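Local coordinates for protein carbohydrate kinase (Agrobacterium tumefaciens, PDB 2NWH) that probably phosphorylates a sugar or related small molecule with ATP, as a pfkB-family member of the ribokinase clan, its natural substrate being unestablished, at residues H13-T24 and P93-G103; P162-A173 and D182-E192. All coordinates share one frame; numbering follows the deposited sequence. Where two conformers were deposited one is given.

Interaction 1: H13-T24 and P93-G103. With CA (calcium ion), chain C.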
# COMPACT_ATOMS: atom_id res chain seq x y z
N HIS A 13 1.65 6.37 9.56
CA HIS A 13 1.83 6.23 11.02
C HIS A 13 3.34 6.28 11.32
O HIS A 13 4.16 6.16 10.42
CB HIS A 13 1.19 4.92 11.59
CG HIS A 13 1.68 3.62 10.98
ND1 HIS A 13 2.92 3.07 11.22
CD2 HIS A 13 1.03 2.72 10.21
CE1 HIS A 13 3.03 1.91 10.60
NE2 HIS A 13 1.89 1.67 9.98
N ILE A 14 3.66 6.44 12.60
CA ILE A 14 5.03 6.28 13.07
C ILE A 14 5.26 4.80 13.43
O ILE A 14 4.43 4.15 14.09
CB ILE A 14 5.35 7.28 14.23
CG1 ILE A 14 6.85 7.41 14.51
CG2 ILE A 14 4.60 6.89 15.55
CD1 ILE A 14 7.62 8.14 13.38
N ASP A 15 6.40 4.29 12.99
CA ASP A 15 6.79 2.94 13.30
C ASP A 15 8.01 3.03 14.21
O ASP A 15 9.06 3.51 13.79
CB ASP A 15 7.13 2.19 12.01
CG ASP A 15 7.57 0.76 12.24
OD1 ASP A 15 8.45 0.50 13.11
OD2 ASP A 15 7.05 -0.11 11.52
N ARG A 16 7.83 2.58 15.44
CA ARG A 16 8.88 2.65 16.46
C ARG A 16 9.28 1.22 16.84
O ARG A 16 8.44 0.40 17.25
CB ARG A 16 8.37 3.45 17.69
CG ARG A 16 7.93 4.91 17.32
CD ARG A 16 7.66 5.80 18.55
NE ARG A 16 8.91 6.04 19.27
CZ ARG A 16 9.21 5.50 20.46
NH1 ARG A 16 8.34 4.70 21.07
NH2 ARG A 16 10.40 5.73 21.01
N ARG A 17 10.57 0.93 16.72
CA ARG A 17 11.07 -0.40 16.95
C ARG A 17 12.16 -0.32 18.02
O ARG A 17 13.16 0.38 17.85
CB ARG A 17 11.59 -0.94 15.63
CG ARG A 17 11.96 -2.43 15.56
CD ARG A 17 12.18 -2.78 14.06
NE ARG A 17 12.41 -4.21 13.82
CZ ARG A 17 12.44 -4.78 12.61
NH1 ARG A 17 12.28 -4.04 11.51
NH2 ARG A 17 12.67 -6.08 12.50
N GLY A 18 11.94 -1.00 19.14
CA GLY A 18 12.88 -1.04 20.24
C GLY A 18 13.54 -2.42 20.29
O GLY A 18 12.84 -3.44 20.28
N MET A 19 14.86 -2.46 20.29
CA MET A 19 15.54 -3.73 20.30
C MET A 19 16.33 -3.85 21.58
O MET A 19 17.04 -2.94 21.96
CB MET A 19 16.50 -3.85 19.10
CG MET A 19 17.33 -5.16 19.11
SD MET A 19 18.19 -5.47 17.49
CE MET A 19 16.78 -6.20 16.67
N ILE A 20 16.18 -4.99 22.23
CA ILE A 20 16.93 -5.36 23.41
C ILE A 20 18.41 -5.58 23.05
O ILE A 20 18.76 -6.23 22.03
CB ILE A 20 16.33 -6.60 24.06
CG1 ILE A 20 14.86 -6.31 24.52
CG2 ILE A 20 17.24 -7.08 25.21
CD1 ILE A 20 14.02 -7.62 24.84
N GLU A 21 19.28 -5.04 23.90
CA GLU A 21 20.73 -5.02 23.64
C GLU A 21 21.47 -6.23 24.17
O GLU A 21 22.60 -6.46 23.77
CB GLU A 21 21.34 -3.75 24.19
CG GLU A 21 20.87 -2.52 23.51
CD GLU A 21 21.20 -1.24 24.32
OE1 GLU A 21 21.80 -1.33 25.41
OE2 GLU A 21 20.85 -0.14 23.83
N THR A 22 20.86 -6.98 25.07
CA THR A 22 21.51 -8.07 25.79
C THR A 22 20.58 -9.28 25.66
O THR A 22 19.65 -9.26 24.87
CB THR A 22 21.69 -7.74 27.30
OG1 THR A 22 20.44 -7.34 27.86
CG2 THR A 22 22.65 -6.58 27.47
N GLU A 23 20.84 -10.32 26.45
CA GLU A 23 19.92 -11.44 26.56
C GLU A 23 18.58 -10.94 27.11
O GLU A 23 18.53 -10.07 27.98
CB GLU A 23 20.51 -12.53 27.49
CG GLU A 23 20.99 -12.00 28.85
CD GLU A 23 21.53 -13.07 29.79
OE1 GLU A 23 20.76 -14.01 30.15
OE2 GLU A 23 22.71 -12.95 30.20
N THR A 24 17.49 -11.50 26.61
CA THR A 24 16.15 -11.11 27.06
C THR A 24 15.83 -11.58 28.48
O THR A 24 16.03 -12.76 28.81
CB THR A 24 15.12 -11.73 26.14
OG1 THR A 24 15.54 -11.52 24.78
CG2 THR A 24 13.68 -11.15 26.40
N PRO A 93 -1.17 8.24 14.70
CA PRO A 93 -1.18 6.78 14.90
C PRO A 93 0.25 6.20 14.98
O PRO A 93 1.17 6.73 14.37
CB PRO A 93 -1.83 6.24 13.62
CG PRO A 93 -2.73 7.40 13.14
CD PRO A 93 -2.03 8.67 13.56
N SER A 94 0.41 5.10 15.71
CA SER A 94 1.76 4.52 15.94
C SER A 94 1.68 3.02 15.98
O SER A 94 0.67 2.46 16.40
CB SER A 94 2.37 5.06 17.24
OG SER A 94 1.57 4.69 18.35
N TYR A 95 2.74 2.36 15.48
CA TYR A 95 2.98 0.94 15.66
C TYR A 95 4.32 0.84 16.46
O TYR A 95 5.36 1.32 16.02
CB TYR A 95 3.10 0.25 14.27
CG TYR A 95 3.52 -1.18 14.35
CD1 TYR A 95 2.57 -2.20 14.60
CD2 TYR A 95 4.86 -1.54 14.22
CE1 TYR A 95 2.94 -3.52 14.72
CE2 TYR A 95 5.24 -2.86 14.34
CZ TYR A 95 4.28 -3.84 14.57
OH TYR A 95 4.71 -5.14 14.68
N THR A 96 4.28 0.24 17.65
CA THR A 96 5.46 0.15 18.52
C THR A 96 5.78 -1.31 18.77
O THR A 96 4.93 -2.03 19.26
CB THR A 96 5.14 0.85 19.84
OG1 THR A 96 4.74 2.21 19.58
CG2 THR A 96 6.36 0.79 20.81
N ALA A 97 6.97 -1.77 18.39
CA ALA A 97 7.36 -3.16 18.60
C ALA A 97 8.57 -3.22 19.54
O ALA A 97 9.49 -2.36 19.47
CB ALA A 97 7.73 -3.83 17.26
N ILE A 98 8.60 -4.24 20.36
CA ILE A 98 9.81 -4.51 21.11
C ILE A 98 10.35 -5.88 20.64
O ILE A 98 9.61 -6.87 20.66
CB ILE A 98 9.54 -4.44 22.61
CG1 ILE A 98 9.12 -2.99 23.03
CG2 ILE A 98 10.71 -5.05 23.41
CD1 ILE A 98 8.80 -2.88 24.51
N LEU A 99 11.60 -5.91 20.22
CA LEU A 99 12.27 -7.11 19.67
C LEU A 99 13.43 -7.54 20.55
O LEU A 99 14.10 -6.70 21.21
CB LEU A 99 12.85 -6.82 18.28
CG LEU A 99 12.01 -6.69 17.00
CD1 LEU A 99 11.00 -5.61 17.13
CD2 LEU A 99 13.01 -6.38 15.87
N GLU A 100 13.67 -8.84 20.56
CA GLU A 100 14.86 -9.42 21.18
C GLU A 100 16.08 -9.01 20.37
O GLU A 100 15.94 -8.53 19.24
CB GLU A 100 14.72 -10.95 21.20
CG GLU A 100 13.55 -11.38 22.11
CD GLU A 100 13.61 -12.86 22.45
OE1 GLU A 100 12.90 -13.61 21.75
OE2 GLU A 100 14.35 -13.24 23.39
N ARG A 101 17.28 -9.19 20.92
CA ARG A 101 18.52 -8.85 20.21
C ARG A 101 18.68 -9.62 18.89
O ARG A 101 19.38 -9.15 17.96
CB ARG A 101 19.72 -9.17 21.12
CG ARG A 101 20.97 -8.44 20.74
CD ARG A 101 22.15 -9.00 21.52
NE ARG A 101 23.37 -8.28 21.20
CZ ARG A 101 24.58 -8.60 21.68
NH1 ARG A 101 24.72 -9.61 22.52
NH2 ARG A 101 25.64 -7.86 21.34
N ASP A 102 18.09 -10.81 18.83
CA ASP A 102 18.15 -11.67 17.65
C ASP A 102 17.09 -11.35 16.60
O ASP A 102 16.91 -12.12 15.65
CB ASP A 102 18.07 -13.16 18.08
CG ASP A 102 16.69 -13.57 18.56
OD1 ASP A 102 15.75 -12.74 18.58
OD2 ASP A 102 16.53 -14.74 18.96
N GLY A 103 16.39 -10.23 16.80
CA GLY A 103 15.28 -9.80 15.96
C GLY A 103 13.92 -10.43 16.21
O GLY A 103 12.95 -10.07 15.55
CA CA C . 21.88 1.36 25.36
O HOH W 1 5.59 4.28 20.93
O HOH W 2 17.66 -10.43 23.43
O HOH W 3 19.76 1.71 26.52
O HOH W 4 22.17 1.92 22.94
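I14 to I20 run alongside S94 to L99 as two parallel strands, their axes 4.7 Å apart at an angle of 15°. The backbones are joined by seven nearly straight hydrogen bonds, from I14 N to P93 O at one end to I20 N to L99 O at the other. Along the I14, R16 and T96 face, I14 CG2 presses tightly on S94 CB at 3.3 Å, and a water links R16 NH1 to T96 OG1.

R101, in the type I turn E100 to G103, lays its side chain along the loop after strand 13-20. Its CB sits 3.2 Å from I20 O, its CG slightly farther. CD then reaches E21 O at 3.4 Å, because CG stands anti to the backbone N (chi1 -160°) and the chain continues extended. NE follows at 3.2 Å from E21 O, which lies over one guanidinium face, toward its rim, in contact rather than a hydrogen bond. CZ is 3.6 Å from E21 O, and NH1 and NH2 end farther off. Another water receives R101 N and donates to T22 O and T24 OG1, while the T24 hydroxyl donates to the anti lone pair of E100 OE2 in a short bond of 2.5 Å. E21 itself turns outward and chelates a calcium ion through both carboxylate oxygens, with two waters.

Strands 32-39 and 105-111 flank the pair as antiparallel neighbours, W34 and E36 engaging R16 by cation-pi contact and salt bridge. The resulting small sheet fits the lid of ribokinase-like enzymes, and helix 66-77 meets it at I14.

Interaction 2: P162-A173 and D182-E192; sequences PLAAIAISPAKA and DIDILFMNEAE
P162 rests its CA against D184 OD2, 3.5 Å away, where the two segments begin to run side by side. L163 follows with a carbonyl oxygen that receives D184 N at 2.6 Å and, weakly, I185 N. Its CD2 meets I183 CG1 at 3.8 Å. A164 shares a face with I185 and F187, its methyl lying near CE2 of the phenyl ring; I185 CG2 lies over one face of that ring, toward its rim. A165 turns to the other side, where its CB touches I183 CD1 and lies beside L186 CG. Its N-H goes to I185 O and its carbonyl receives F187 N in a nearly straight bond (2.8 Å, 173°).

Strands 163-166 and 185-189 are thus parallel neighbours, bracketing the short, weakly bonded helix 170-173 in a beta-alpha-beta unit of the Rossmann-like core. Strand 137-141 pairs with 163-166 on the other edge, and helix 255-266 packs on A164, I185 and F187.

A167 N makes the last inter-strand bond, to F187 O, and its methyl is wedged between L186 CD2, M188 CB and E192 OE1, the last at 3.3 Å. E192 CG stands anti to its carbonyl carbon (chi1 -61°) and the chain runs on extended, bringing the carboxylate there. OE1 accepts N189 N from above the carboxylate plane, one half of a capping box at the start of helix 190-197; N189 to E192 also match the NxxE sequence that related kinases use near the phosphate and magnesium site. I168 O and E192 OE2, both acceptors, come within 3.4 Å without a hydrogen bond. S169 caps helix 170-173, its OG accepting K172 N at 3.2 Å. P170 N lies beside E192 CG, P170 CG meets A191 CB at 4.1 Å, and A173 CB abuts E192 CB.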
# COMPACT_ATOMS: atom_id res chain seq x y z
N PRO A 162 -10.10 7.37 -11.69
CA PRO A 162 -9.74 5.99 -11.38
C PRO A 162 -9.44 5.84 -9.89
O PRO A 162 -8.78 6.73 -9.29
CB PRO A 162 -8.46 5.76 -12.21
CG PRO A 162 -8.66 6.69 -13.41
CD PRO A 162 -9.26 7.93 -12.77
N LEU A 163 -9.91 4.74 -9.29
CA LEU A 163 -9.62 4.48 -7.86
C LEU A 163 -8.97 3.11 -7.66
O LEU A 163 -9.55 2.09 -8.06
CB LEU A 163 -10.89 4.57 -7.01
CG LEU A 163 -10.88 4.23 -5.50
CD1 LEU A 163 -10.06 5.20 -4.67
CD2 LEU A 163 -12.33 4.21 -4.95
N ALA A 164 -7.80 3.12 -7.04
CA ALA A 164 -7.13 1.91 -6.55
C ALA A 164 -7.17 1.82 -5.01
O ALA A 164 -7.35 2.82 -4.31
CB ALA A 164 -5.65 1.89 -7.04
N ALA A 165 -6.98 0.63 -4.50
CA ALA A 165 -7.11 0.35 -3.08
C ALA A 165 -6.12 -0.70 -2.65
O ALA A 165 -5.84 -1.66 -3.38
CB ALA A 165 -8.53 -0.13 -2.79
N ILE A 166 -5.57 -0.52 -1.46
CA ILE A 166 -4.72 -1.52 -0.83
C ILE A 166 -5.47 -2.08 0.38
O ILE A 166 -5.94 -1.32 1.25
CB ILE A 166 -3.38 -0.87 -0.39
CG1 ILE A 166 -2.52 -0.51 -1.60
CG2 ILE A 166 -2.53 -1.78 0.52
CD1 ILE A 166 -1.42 0.49 -1.16
N ALA A 167 -5.52 -3.41 0.46
CA ALA A 167 -6.35 -4.13 1.41
C ALA A 167 -5.87 -4.09 2.86
O ALA A 167 -6.68 -4.26 3.77
CB ALA A 167 -6.51 -5.59 0.95
N ILE A 168 -4.56 -3.94 3.05
CA ILE A 168 -3.86 -3.82 4.34
C ILE A 168 -3.79 -5.11 5.17
O ILE A 168 -2.70 -5.51 5.54
CB ILE A 168 -4.36 -2.61 5.22
CG1 ILE A 168 -4.21 -1.28 4.46
CG2 ILE A 168 -3.54 -2.49 6.50
CD1 ILE A 168 -2.75 -0.87 4.21
N SER A 169 -4.94 -5.73 5.43
CA SER A 169 -5.02 -6.96 6.22
C SER A 169 -6.36 -7.66 5.93
O SER A 169 -7.29 -7.01 5.43
CB SER A 169 -4.88 -6.64 7.72
OG SER A 169 -6.02 -5.96 8.22
N PRO A 170 -6.47 -8.99 6.24
CA PRO A 170 -7.75 -9.67 6.01
C PRO A 170 -8.88 -9.02 6.82
O PRO A 170 -10.00 -8.87 6.30
CB PRO A 170 -7.50 -11.11 6.48
CG PRO A 170 -6.13 -11.16 7.03
CD PRO A 170 -5.44 -9.87 6.82
N ALA A 171 -8.58 -8.62 8.05
CA ALA A 171 -9.54 -7.90 8.89
C ALA A 171 -10.05 -6.61 8.24
O ALA A 171 -11.25 -6.32 8.31
CB ALA A 171 -8.94 -7.62 10.27
N LYS A 172 -9.15 -5.85 7.62
CA LYS A 172 -9.50 -4.54 7.09
C LYS A 172 -10.13 -4.62 5.71
O LYS A 172 -11.01 -3.82 5.40
CB LYS A 172 -8.27 -3.61 7.09
CG LYS A 172 -7.88 -3.13 8.50
CD LYS A 172 -6.85 -2.01 8.44
CE LYS A 172 -5.80 -2.13 9.56
NZ LYS A 172 -6.34 -1.81 10.91
N ALA A 173 -9.69 -5.58 4.90
CA ALA A 173 -10.18 -5.76 3.53
C ALA A 173 -11.71 -5.70 3.38
O ALA A 173 -12.22 -5.08 2.44
CB ALA A 173 -9.65 -7.07 2.94
N ASP A 182 -16.74 0.57 -7.30
CA ASP A 182 -16.09 1.84 -7.65
C ASP A 182 -14.54 1.78 -7.67
O ASP A 182 -13.88 2.79 -7.98
CB ASP A 182 -16.56 2.94 -6.70
CG ASP A 182 -18.02 3.34 -6.95
OD1 ASP A 182 -18.36 3.56 -8.13
OD2 ASP A 182 -18.80 3.48 -5.97
N ILE A 183 -13.99 0.61 -7.34
CA ILE A 183 -12.52 0.39 -7.31
C ILE A 183 -12.02 -0.26 -8.62
O ILE A 183 -12.38 -1.39 -8.96
CB ILE A 183 -12.10 -0.44 -6.06
CG1 ILE A 183 -12.26 0.40 -4.80
CG2 ILE A 183 -10.63 -0.95 -6.18
CD1 ILE A 183 -12.24 -0.38 -3.50
N ASP A 184 -11.20 0.48 -9.35
CA ASP A 184 -10.61 -0.01 -10.57
C ASP A 184 -9.59 -1.10 -10.35
O ASP A 184 -9.52 -2.03 -11.13
CB ASP A 184 -10.01 1.16 -11.36
CG ASP A 184 -11.06 1.96 -12.09
OD1 ASP A 184 -12.26 1.64 -11.97
OD2 ASP A 184 -10.67 2.90 -12.83
N ILE A 185 -8.76 -0.97 -9.30
CA ILE A 185 -7.72 -1.97 -8.97
C ILE A 185 -7.57 -2.13 -7.45
O ILE A 185 -7.25 -1.16 -6.74
CB ILE A 185 -6.32 -1.60 -9.52
CG1 ILE A 185 -6.37 -1.24 -11.01
CG2 ILE A 185 -5.32 -2.79 -9.26
CD1 ILE A 185 -5.21 -0.43 -11.55
N LEU A 186 -7.80 -3.34 -6.96
CA LEU A 186 -7.60 -3.64 -5.54
C LEU A 186 -6.40 -4.56 -5.37
O LEU A 186 -6.32 -5.64 -5.99
CB LEU A 186 -8.82 -4.31 -4.94
CG LEU A 186 -9.11 -4.12 -3.44
CD1 LEU A 186 -10.28 -4.99 -3.08
CD2 LEU A 186 -7.98 -4.41 -2.47
N PHE A 187 -5.46 -4.14 -4.52
CA PHE A 187 -4.24 -4.92 -4.28
C PHE A 187 -4.34 -5.74 -3.01
O PHE A 187 -4.59 -5.20 -1.93
CB PHE A 187 -3.00 -4.04 -4.24
CG PHE A 187 -2.74 -3.30 -5.53
CD1 PHE A 187 -2.17 -3.96 -6.62
CD2 PHE A 187 -3.11 -1.98 -5.67
CE1 PHE A 187 -1.94 -3.30 -7.81
CE2 PHE A 187 -2.87 -1.29 -6.85
CZ PHE A 187 -2.31 -1.97 -7.93
N MET A 188 -4.11 -7.04 -3.14
CA MET A 188 -4.23 -7.91 -1.99
C MET A 188 -3.39 -9.17 -2.12
O MET A 188 -2.91 -9.53 -3.21
CB MET A 188 -5.70 -8.26 -1.76
CG MET A 188 -6.34 -9.00 -2.94
SD MET A 188 -8.12 -9.08 -2.72
CE MET A 188 -8.70 -8.56 -4.30
N ASN A 189 -3.23 -9.85 -1.00
CA ASN A 189 -2.61 -11.18 -0.96
C ASN A 189 -3.72 -12.25 -0.84
O ASN A 189 -4.90 -11.90 -0.80
CB ASN A 189 -1.64 -11.22 0.23
CG ASN A 189 -2.37 -11.16 1.59
OD1 ASN A 189 -1.74 -11.00 2.62
ND2 ASN A 189 -3.70 -11.30 1.58
N GLU A 190 -3.36 -13.53 -0.78
CA GLU A 190 -4.36 -14.62 -0.67
C GLU A 190 -5.42 -14.49 0.44
O GLU A 190 -6.62 -14.69 0.18
CB GLU A 190 -3.68 -16.00 -0.56
CG GLU A 190 -3.49 -16.73 -1.86
CD GLU A 190 -4.68 -17.58 -2.27
OE1 GLU A 190 -5.14 -18.42 -1.46
OE2 GLU A 190 -5.14 -17.43 -3.42
N ALA A 191 -4.98 -14.18 1.66
CA ALA A 191 -5.83 -14.06 2.86
C ALA A 191 -6.88 -12.96 2.77
O ALA A 191 -8.02 -13.12 3.23
CB ALA A 191 -4.97 -13.84 4.09
N GLU A 192 -6.47 -11.82 2.20
CA GLU A 192 -7.33 -10.66 2.08
C GLU A 192 -8.40 -10.93 1.02
O GLU A 192 -9.55 -10.50 1.16
CB GLU A 192 -6.48 -9.40 1.75
CG GLU A 192 -5.45 -9.05 2.84
CD GLU A 192 -4.25 -8.22 2.35
OE1 GLU A 192 -4.14 -7.89 1.14
OE2 GLU A 192 -3.39 -7.90 3.21

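In the fold
Interaction 1 closes along the chain before interaction 2 opens, and both are parts of one pfkB-type kinase fold. Their centres are about 28 Å apart and their nearest atoms about 8 Å, without touching. They belong to different sheets: 13-24 with 93-103 lies in the small four-stranded sheet, its centre about 22 Å from the centre of the chain, whereas 162-173 with 182-192 joins neighbouring strands of the ten-stranded central sheet, its centre about 9 Å from that of the chain. Both pair parallel strands. In ribokinase-like enzymes a peripheral lid and an alpha/beta core enclose the substrate between them, and the two contacts probably represent these two parts here.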